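Long-range contacts in lipoprotein (Bacillus anthracis, PDB 4JG9), which is of unknown function but is probably a lipoprotein tethered to the bacterial membrane by a lipid at the start of its mature chain: residues 97-102 with 159-164; 72-77 with 165-170. All coordinates share one frame; numbering follows the deposited sequence.

Contact 1 of 2, residues 97-102 with 159-164; sequences PEMPTG and IYVNEK
Val161 meets Met99, Pro100, Thr101 and Gly102 in a largely apolar contact at the end of a β-hairpin, where the loop leading from strand 88-94 runs into strand 102-110. Residues 161-164 form a type I' turn joining strands 153-161 and 164-173, closed by a reciprocal pair of backbone hydrogen bonds between Val161 and Lys164. The contact illustrates how one branched side chain can meet four successive residues of a passing chain. With its CG1 anti to the backbone N (chi1 171°), Val161 sends its two methyls to different neighbours. CG2 meets the terminal CE of Met99, a selenomethionine, at 3.5 Å; the base of the Met99 side chain does not point at Val161, but its end comes nearer, and the two side chains cross obliquely. CG1 instead faces loop backbone: it lies 3.5 Å from Pro100 O and 3.6 Å from Thr101 O, while the ring carbon Pro100 CB approaches CG1 to 3.9 Å. Next along the turn, Asn162 applies its CB rather than its amide, at 3.5 Å from Thr101 O and 3.9 Å from Gly102 CA. The backbone angles of Gly102 (phi 152°) by themselves call for glycine, since a CB would press on the preceding carbonyl O; it would also run into Asn162 CB. Beyond the pair, Leu104 of strand 102-110 touches Val161, and Tyr166 of strand 164-173 lies against both Met99 and Pro100. At the tip of the turn Glu163 OE2 is hydrogen-bonded to Ser126 OG of the second subunit. Since the two segments share neither a hydrogen bond nor a salt bridge, what joins them directly is packing of aliphatic carbons on one another and on the carbonyl oxygens of Pro100 and Thr101.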
ATOM      1  N   PRO A  97      -0.281 -29.754  -0.599  1.00 58.17           N
ATOM      2  CA  PRO A  97      -1.403 -30.464  -1.224  1.00 59.13           C
ATOM      3  C   PRO A  97      -2.737 -30.045  -0.615  1.00 62.32           C
ATOM      4  O   PRO A  97      -3.785 -30.336  -1.190  1.00 62.80           O
ATOM      5  CB  PRO A  97      -1.113 -31.939  -0.916  1.00 50.31           C
ATOM      6  CG  PRO A  97      -0.214 -31.925   0.253  1.00 51.17           C
ATOM      7  CD  PRO A  97       0.617 -30.673   0.121  1.00 54.93           C
ATOM      8  N   GLU A  98      -2.692 -29.381   0.536  1.00 64.92           N
ATOM      9  CA  GLU A  98      -3.907 -28.849   1.146  1.00 73.00           C
ATOM     10  C   GLU A  98      -3.840 -27.319   1.290  1.00 67.27           C
ATOM     11  O   GLU A  98      -4.266 -26.760   2.299  1.00 62.73           O
ATOM     12  CB  GLU A  98      -4.172 -29.523   2.493  1.00 79.55           C
ATOM     13  CG  GLU A  98      -4.834 -30.885   2.357  1.00 89.27           C
ATOM     14  CD  GLU A  98      -4.786 -31.693   3.637  1.00 99.32           C
ATOM     15  OE1 GLU A  98      -5.100 -31.137   4.712  1.00103.38           O
ATOM     16  OE2 GLU A  98      -4.431 -32.886   3.570  1.00103.57           O
HETATM   17  N   MSE A  99      -3.302 -26.663   0.264  1.00 63.17           N
HETATM   18  CA  MSE A  99      -3.223 -25.214   0.218  1.00 57.08           C
HETATM   19  C   MSE A  99      -4.607 -24.630   0.383  1.00 55.59           C
HETATM   20  O   MSE A  99      -5.516 -24.991  -0.356  1.00 60.07           O
HETATM   21  CB  MSE A  99      -2.680 -24.758  -1.131  1.00 56.80           C
HETATM   22  CG  MSE A  99      -2.371 -23.272  -1.169  1.00 55.88           C
HETATM   23 SE   MSE A  99      -0.646 -22.916  -0.365  1.00 75.21          SE
HETATM   24  CE  MSE A  99      -0.935 -21.053  -0.078  1.00 58.90           C
ATOM     25  N   PRO A 100      -4.770 -23.709   1.341  1.00 52.70           N
ATOM     26  CA  PRO A 100      -6.079 -23.087   1.580  1.00 47.79           C
ATOM     27  C   PRO A 100      -6.535 -22.287   0.368  1.00 45.15           C
ATOM     28  O   PRO A 100      -5.708 -21.816  -0.415  1.00 46.27           O
ATOM     29  CB  PRO A 100      -5.813 -22.134   2.742  1.00 44.86           C
ATOM     30  CG  PRO A 100      -4.517 -22.577   3.335  1.00 51.02           C
ATOM     31  CD  PRO A 100      -3.724 -23.151   2.212  1.00 52.38           C
ATOM     32  N   THR A 101      -7.840 -22.127   0.223  1.00 40.49           N
ATOM     33  CA  THR A 101      -8.394 -21.324  -0.858  1.00 40.10           C
ATOM     34  C   THR A 101      -8.456 -19.846  -0.457  1.00 41.75           C
ATOM     35  O   THR A 101      -8.772 -19.533   0.694  1.00 43.30           O
ATOM     36  CB  THR A 101      -9.824 -21.784  -1.194  1.00 40.73           C
ATOM     37  OG1 THR A 101      -9.819 -23.172  -1.519  1.00 41.69           O
ATOM     38  CG2 THR A 101     -10.419 -20.971  -2.352  1.00 38.57           C
ATOM     39  N   GLY A 102      -8.162 -18.942  -1.392  1.00 41.53           N
ATOM     40  CA  GLY A 102      -8.332 -17.515  -1.151  1.00 40.09           C
ATOM     41  C   GLY A 102      -7.391 -16.627  -1.948  1.00 42.52           C
ATOM     42  O   GLY A 102      -6.490 -17.116  -2.628  1.00 44.81           O
ATOM     43  N   ILE A 159       3.185 -14.271   4.443  1.00 42.00           N
ATOM     44  CA  ILE A 159       2.241 -14.751   3.444  1.00 40.55           C
ATOM     45  C   ILE A 159       0.895 -15.093   4.082  1.00 40.55           C
ATOM     46  O   ILE A 159       0.833 -15.777   5.110  1.00 41.77           O
ATOM     47  CB  ILE A 159       2.805 -15.975   2.685  1.00 41.52           C
ATOM     48  CG1 ILE A 159       4.114 -15.618   1.976  1.00 42.37           C
ATOM     49  CG2 ILE A 159       1.802 -16.523   1.685  1.00 37.32           C
ATOM     50  CD1 ILE A 159       5.107 -16.760   2.012  1.00 45.05           C
ATOM     51  N   TYR A 160      -0.173 -14.591   3.471  1.00 35.04           N
ATOM     52  CA  TYR A 160      -1.533 -14.798   3.956  1.00 37.56           C
ATOM     53  C   TYR A 160      -2.358 -15.362   2.820  1.00 38.02           C
ATOM     54  O   TYR A 160      -2.097 -15.082   1.651  1.00 38.27           O
ATOM     55  CB  TYR A 160      -2.152 -13.475   4.442  1.00 36.51           C
ATOM     56  CG  TYR A 160      -1.342 -12.813   5.532  1.00 37.19           C
ATOM     57  CD1 TYR A 160      -1.765 -12.842   6.859  1.00 35.17           C
ATOM     58  CD2 TYR A 160      -0.143 -12.162   5.233  1.00 33.80           C
ATOM     59  CE1 TYR A 160      -1.011 -12.246   7.865  1.00 41.77           C
ATOM     60  CE2 TYR A 160       0.622 -11.567   6.237  1.00 36.60           C
ATOM     61  CZ  TYR A 160       0.180 -11.612   7.543  1.00 40.65           C
ATOM     62  OH  TYR A 160       0.938 -11.017   8.523  1.00 43.95           O
ATOM     63  N   VAL A 161      -3.322 -16.199   3.164  1.00 37.74           N
ATOM     64  CA  VAL A 161      -4.304 -16.655   2.208  1.00 38.61           C
ATOM     65  C   VAL A 161      -5.662 -16.425   2.815  1.00 41.62           C
ATOM     66  O   VAL A 161      -5.913 -16.819   3.972  1.00 40.43           O
ATOM     67  CB  VAL A 161      -4.128 -18.146   1.861  1.00 37.37           C
ATOM     68  CG1 VAL A 161      -5.302 -18.651   1.016  1.00 33.65           C
ATOM     69  CG2 VAL A 161      -2.792 -18.363   1.177  1.00 33.97           C
ATOM     70  N   ASN A 162      -6.524 -15.775   2.039  1.00 41.88           N
ATOM     71  CA  ASN A 162      -7.853 -15.431   2.518  1.00 46.01           C
ATOM     72  C   ASN A 162      -7.748 -14.653   3.828  1.00 42.40           C
ATOM     73  O   ASN A 162      -8.569 -14.833   4.730  1.00 41.31           O
ATOM     74  CB  ASN A 162      -8.716 -16.683   2.689  1.00 42.62           C
ATOM     75  CG  ASN A 162     -10.196 -16.368   2.647  1.00 46.33           C
ATOM     76  OD1 ASN A 162     -10.603 -15.348   2.084  1.00 46.10           O
ATOM     77  ND2 ASN A 162     -11.013 -17.241   3.235  1.00 43.16           N
ATOM     78  N   GLU A 163      -6.705 -13.821   3.918  1.00 40.80           N
ATOM     79  CA  GLU A 163      -6.458 -12.936   5.066  1.00 42.66           C
ATOM     80  C   GLU A 163      -6.019 -13.635   6.337  1.00 43.62           C
ATOM     81  O   GLU A 163      -5.933 -13.001   7.389  1.00 47.61           O
ATOM     82  CB  GLU A 163      -7.668 -12.027   5.348  1.00 36.87           C
ATOM     83  CG  GLU A 163      -8.036 -11.185   4.155  1.00 37.59           C
ATOM     84  CD  GLU A 163      -8.918  -9.997   4.506  1.00 46.19           C
ATOM     85  OE1 GLU A 163      -9.339  -9.895   5.684  1.00 47.42           O
ATOM     86  OE2 GLU A 163      -9.168  -9.161   3.595  1.00 41.88           O
ATOM     87  N   LYS A 164      -5.748 -14.932   6.232  1.00 44.11           N
ATOM     88  CA  LYS A 164      -5.258 -15.736   7.352  1.00 40.67           C
ATOM     89  C   LYS A 164      -3.776 -16.052   7.162  1.00 42.25           C
ATOM     90  O   LYS A 164      -3.356 -16.424   6.062  1.00 40.63           O
ATOM     91  CB  LYS A 164      -6.064 -17.027   7.450  1.00 40.37           C
ATOM     92  CG  LYS A 164      -5.617 -17.998   8.533  1.00 42.76           C
ATOM     93  CD  LYS A 164      -6.477 -19.251   8.467  1.00 45.90           C
ATOM     94  CE  LYS A 164      -5.979 -20.327   9.386  1.00 55.99           C
ATOM     95  NZ  LYS A 164      -6.251 -19.998  10.806  1.00 65.36           N
TER

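Contact 2 of 2, residues 72-77 with 165-170; sequences EEKIAM and YYDQFV
Lys74, Ile75 and Met77 meet Tyr166, Asp167 and Phe169 in a sandwich-like packing of two antiparallel sheets, to which strands 75-78 and 164-173 belong. The short strand axes come within 8.9 Å and cross at -37°. Each segment contains a classic β-bulge, Lys74 and Ile75 both facing Ile71, Tyr166 and Asp167 both facing Ile159. All four CB atoms point toward the other segment, as bulges allow.

In the apolar layer Ile75 CG2 lies in plane at the edge of the Tyr166 ring, 3.8 Å from Tyr166 CE2, and, deeper, CG of Met77, a selenomethionine, meets the edge of the Phe169 ring. Ile159 of strand 153-161 joins it.

The charged layer lies nearer the surface. A bend at chi3 (71°) places Lys74 CE by the hydroxyl end of the Tyr166 ring, 3.4 Å from Tyr166 OH, which is hydrogen-bonded to Asp96 OD2. Lys74 NZ sits over one face of that ring, offset toward the rim, in a cation-pi contact. The same NZ forms a salt bridge to Asp167 OD2 at 3.1 Å, approaching from above the carboxylate plane. Asp167 OD1 accepts the backbone N of Gln168 on its anti side at 2.7 Å.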
ATOM      1  N   GLU A  72       9.712 -25.856   2.423  1.00 57.51           N
ATOM      2  CA  GLU A  72       9.537 -27.134   1.744  1.00 56.26           C
ATOM      3  C   GLU A  72       8.169 -27.724   2.042  1.00 55.75           C
ATOM      4  O   GLU A  72       7.692 -27.659   3.178  1.00 54.73           O
ATOM      5  CB  GLU A  72      10.648 -28.107   2.144  1.00 52.16           C
ATOM      6  CG  GLU A  72      11.997 -27.754   1.545  1.00 55.43           C
ATOM      7  CD  GLU A  72      13.082 -28.788   1.842  1.00 62.35           C
ATOM      8  OE1 GLU A  72      12.926 -29.970   1.445  1.00 60.11           O
ATOM      9  OE2 GLU A  72      14.107 -28.401   2.455  1.00 64.61           O
ATOM     10  N   GLU A  73       7.525 -28.234   1.004  1.00 59.10           N
ATOM     11  CA  GLU A  73       6.248 -28.918   1.126  1.00 59.97           C
ATOM     12  C   GLU A  73       5.102 -27.962   1.410  1.00 60.83           C
ATOM     13  O   GLU A  73       4.000 -28.389   1.714  1.00 66.94           O
ATOM     14  CB  GLU A  73       6.313 -30.016   2.190  1.00 59.81           C
ATOM     15  CG  GLU A  73       7.128 -31.229   1.774  1.00 70.97           C
ATOM     16  CD  GLU A  73       7.147 -32.326   2.821  1.00 81.59           C
ATOM     17  OE1 GLU A  73       6.249 -32.352   3.686  1.00 83.57           O
ATOM     18  OE2 GLU A  73       8.058 -33.175   2.774  1.00 84.70           O
ATOM     19  N   LYS A  74       5.367 -26.668   1.325  1.00 60.28           N
ATOM     20  CA  LYS A  74       4.324 -25.681   1.552  1.00 54.68           C
ATOM     21  C   LYS A  74       4.264 -24.661   0.434  1.00 48.84           C
ATOM     22  O   LYS A  74       3.485 -24.796  -0.496  1.00 51.65           O
ATOM     23  CB  LYS A  74       4.522 -24.997   2.897  1.00 57.88           C
ATOM     24  CG  LYS A  74       4.394 -25.946   4.071  1.00 62.82           C
ATOM     25  CD  LYS A  74       4.252 -25.204   5.384  1.00 68.19           C
ATOM     26  CE  LYS A  74       2.898 -24.535   5.498  1.00 66.99           C
ATOM     27  NZ  LYS A  74       2.756 -23.826   6.795  1.00 67.14           N
ATOM     28  N   ILE A  75       5.098 -23.639   0.531  1.00 42.10           N
ATOM     29  CA  ILE A  75       5.152 -22.617  -0.490  1.00 39.25           C
ATOM     30  C   ILE A  75       6.586 -22.182  -0.752  1.00 40.60           C
ATOM     31  O   ILE A  75       7.386 -22.094   0.159  1.00 42.42           O
ATOM     32  CB  ILE A  75       4.269 -21.416  -0.108  1.00 43.99           C
ATOM     33  CG1 ILE A  75       4.060 -20.496  -1.306  1.00 44.38           C
ATOM     34  CG2 ILE A  75       4.857 -20.670   1.074  1.00 41.25           C
ATOM     35  CD1 ILE A  75       2.938 -19.504  -1.115  1.00 46.49           C
ATOM     36  N   ALA A  76       6.898 -21.897  -2.004  1.00 36.84           N
ATOM     37  CA  ALA A  76       8.232 -21.458  -2.373  1.00 38.57           C
ATOM     38  C   ALA A  76       8.190 -20.657  -3.659  1.00 42.72           C
ATOM     39  O   ALA A  76       7.200 -20.715  -4.398  1.00 44.27           O
ATOM     40  CB  ALA A  76       9.161 -22.663  -2.522  1.00 37.44           C
HETATM   41  N   MSE A  77       9.258 -19.907  -3.920  1.00 42.95           N
HETATM   42  CA  MSE A  77       9.413 -19.218  -5.195  1.00 43.58           C
HETATM   43  C   MSE A  77      10.627 -19.769  -5.923  1.00 43.68           C
HETATM   44  O   MSE A  77      11.493 -20.400  -5.310  1.00 43.30           O
HETATM   45  CB  MSE A  77       9.566 -17.716  -4.994  1.00 46.12           C
HETATM   46  CG  MSE A  77      10.661 -17.344  -4.009  1.00 54.45           C
HETATM   47 SE   MSE A  77      10.975 -15.393  -3.901  1.00 70.51          SE
HETATM   48  CE  MSE A  77      12.504 -15.396  -5.106  1.00 73.85           C
ATOM     49  N   TYR A 165      -2.984 -15.871   8.218  1.00 42.95           N
ATOM     50  CA  TYR A 165      -1.545 -16.115   8.145  1.00 44.25           C
ATOM     51  C   TYR A 165      -1.232 -17.537   7.677  1.00 45.61           C
ATOM     52  O   TYR A 165      -1.799 -18.505   8.181  1.00 50.37           O
ATOM     53  CB  TYR A 165      -0.885 -15.850   9.500  1.00 44.65           C
ATOM     54  CG  TYR A 165       0.604 -16.089   9.508  1.00 48.53           C
ATOM     55  CD1 TYR A 165       1.488 -15.101   9.085  1.00 48.91           C
ATOM     56  CD2 TYR A 165       1.133 -17.300   9.940  1.00 50.19           C
ATOM     57  CE1 TYR A 165       2.862 -15.319   9.087  1.00 47.63           C
ATOM     58  CE2 TYR A 165       2.505 -17.522   9.947  1.00 39.36           C
ATOM     59  CZ  TYR A 165       3.360 -16.533   9.517  1.00 49.23           C
ATOM     60  OH  TYR A 165       4.722 -16.756   9.523  1.00 48.54           O
ATOM     61  N   TYR A 166      -0.324 -17.660   6.716  1.00 43.19           N
ATOM     62  CA  TYR A 166       0.028 -18.966   6.176  1.00 44.78           C
ATOM     63  C   TYR A 166       1.438 -19.359   6.580  1.00 51.81           C
ATOM     64  O   TYR A 166       1.648 -20.386   7.215  1.00 54.39           O
ATOM     65  CB  TYR A 166      -0.095 -18.992   4.649  1.00 38.89           C
ATOM     66  CG  TYR A 166       0.228 -20.355   4.095  1.00 43.78           C
ATOM     67  CD1 TYR A 166      -0.664 -21.404   4.252  1.00 46.08           C
ATOM     68  CD2 TYR A 166       1.436 -20.610   3.461  1.00 48.24           C
ATOM     69  CE1 TYR A 166      -0.379 -22.667   3.772  1.00 50.03           C
ATOM     70  CE2 TYR A 166       1.735 -21.879   2.974  1.00 49.78           C
ATOM     71  CZ  TYR A 166       0.820 -22.899   3.135  1.00 49.20           C
ATOM     72  OH  TYR A 166       1.087 -24.155   2.663  1.00 44.93           O
ATOM     73  N   ASP A 167       2.404 -18.555   6.156  1.00 51.86           N
ATOM     74  CA  ASP A 167       3.788 -18.754   6.527  1.00 47.72           C
ATOM     75  C   ASP A 167       4.617 -17.510   6.230  1.00 45.02           C
ATOM     76  O   ASP A 167       4.083 -16.462   5.840  1.00 46.01           O
ATOM     77  CB  ASP A 167       4.372 -19.972   5.810  1.00 51.72           C
ATOM     78  CG  ASP A 167       5.300 -20.780   6.715  1.00 57.48           C
ATOM     79  OD1 ASP A 167       6.010 -20.141   7.530  1.00 55.39           O
ATOM     80  OD2 ASP A 167       5.290 -22.040   6.648  1.00 56.92           O
ATOM     81  N   GLN A 168       5.924 -17.632   6.418  1.00 42.82           N
ATOM     82  CA  GLN A 168       6.844 -16.534   6.164  1.00 42.74           C
ATOM     83  C   GLN A 168       8.227 -17.081   5.823  1.00 46.54           C
ATOM     84  O   GLN A 168       8.577 -18.183   6.235  1.00 50.61           O
ATOM     85  CB  GLN A 168       6.927 -15.630   7.395  1.00 45.76           C
ATOM     86  CG  GLN A 168       7.729 -16.217   8.547  1.00 43.90           C
ATOM     87  CD  GLN A 168       7.598 -15.418   9.838  1.00 49.34           C
ATOM     88  OE1 GLN A 168       8.050 -15.861  10.891  1.00 55.58           O
ATOM     89  NE2 GLN A 168       6.942 -14.261   9.770  1.00 48.55           N
ATOM     90  N   PHE A 169       9.003 -16.333   5.049  1.00 46.60           N
ATOM     91  CA  PHE A 169      10.411 -16.672   4.865  1.00 47.51           C
ATOM     92  C   PHE A 169      11.230 -15.463   4.433  1.00 49.81           C
ATOM     93  O   PHE A 169      10.676 -14.447   4.018  1.00 50.74           O
ATOM     94  CB  PHE A 169      10.611 -17.890   3.935  1.00 46.06           C
ATOM     95  CG  PHE A 169      10.155 -17.674   2.527  1.00 44.53           C
ATOM     96  CD1 PHE A 169      11.025 -17.184   1.564  1.00 49.06           C
ATOM     97  CD2 PHE A 169       8.867 -17.988   2.155  1.00 43.85           C
ATOM     98  CE1 PHE A 169      10.607 -16.987   0.255  1.00 46.90           C
ATOM     99  CE2 PHE A 169       8.437 -17.787   0.849  1.00 46.98           C
ATOM    100  CZ  PHE A 169       9.309 -17.287  -0.100  1.00 47.39           C
ATOM    101  N   VAL A 170      12.546 -15.571   4.562  1.00 49.63           N
ATOM    102  CA  VAL A 170      13.437 -14.447   4.323  1.00 48.43           C
ATOM    103  C   VAL A 170      14.166 -14.578   2.993  1.00 50.02           C
ATOM    104  O   VAL A 170      14.658 -15.651   2.644  1.00 57.60           O
ATOM    105  CB  VAL A 170      14.456 -14.306   5.481  1.00 47.13           C
ATOM    106  CG1 VAL A 170      15.518 -13.281   5.155  1.00 48.11           C
ATOM    107  CG2 VAL A 170      13.736 -13.925   6.763  1.00 47.38           C
TER

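Contact 2 lies nearer the middle of the chain and joins the two sheets face to face, whereas contact 1 sits further out, where a loop leaving one sheet enters the other. They meet along the hairpin of strands 153-161 and 164-173: Ile159 of contact 1 is probably hydrogen-bonded through its backbone to Tyr166 and Asp167 of contact 2, and Ile159 CD1 packs on Phe169 CE2 at 3.7 Å. Chemistry differs with place. Contact 1 is methyl and backbone packing beside an exposed turn; contact 2 puts buried apolar side chains beneath a partly exposed ion pair. Tyr166 of contact 2 borders contact 1, so the two adjoin there as well.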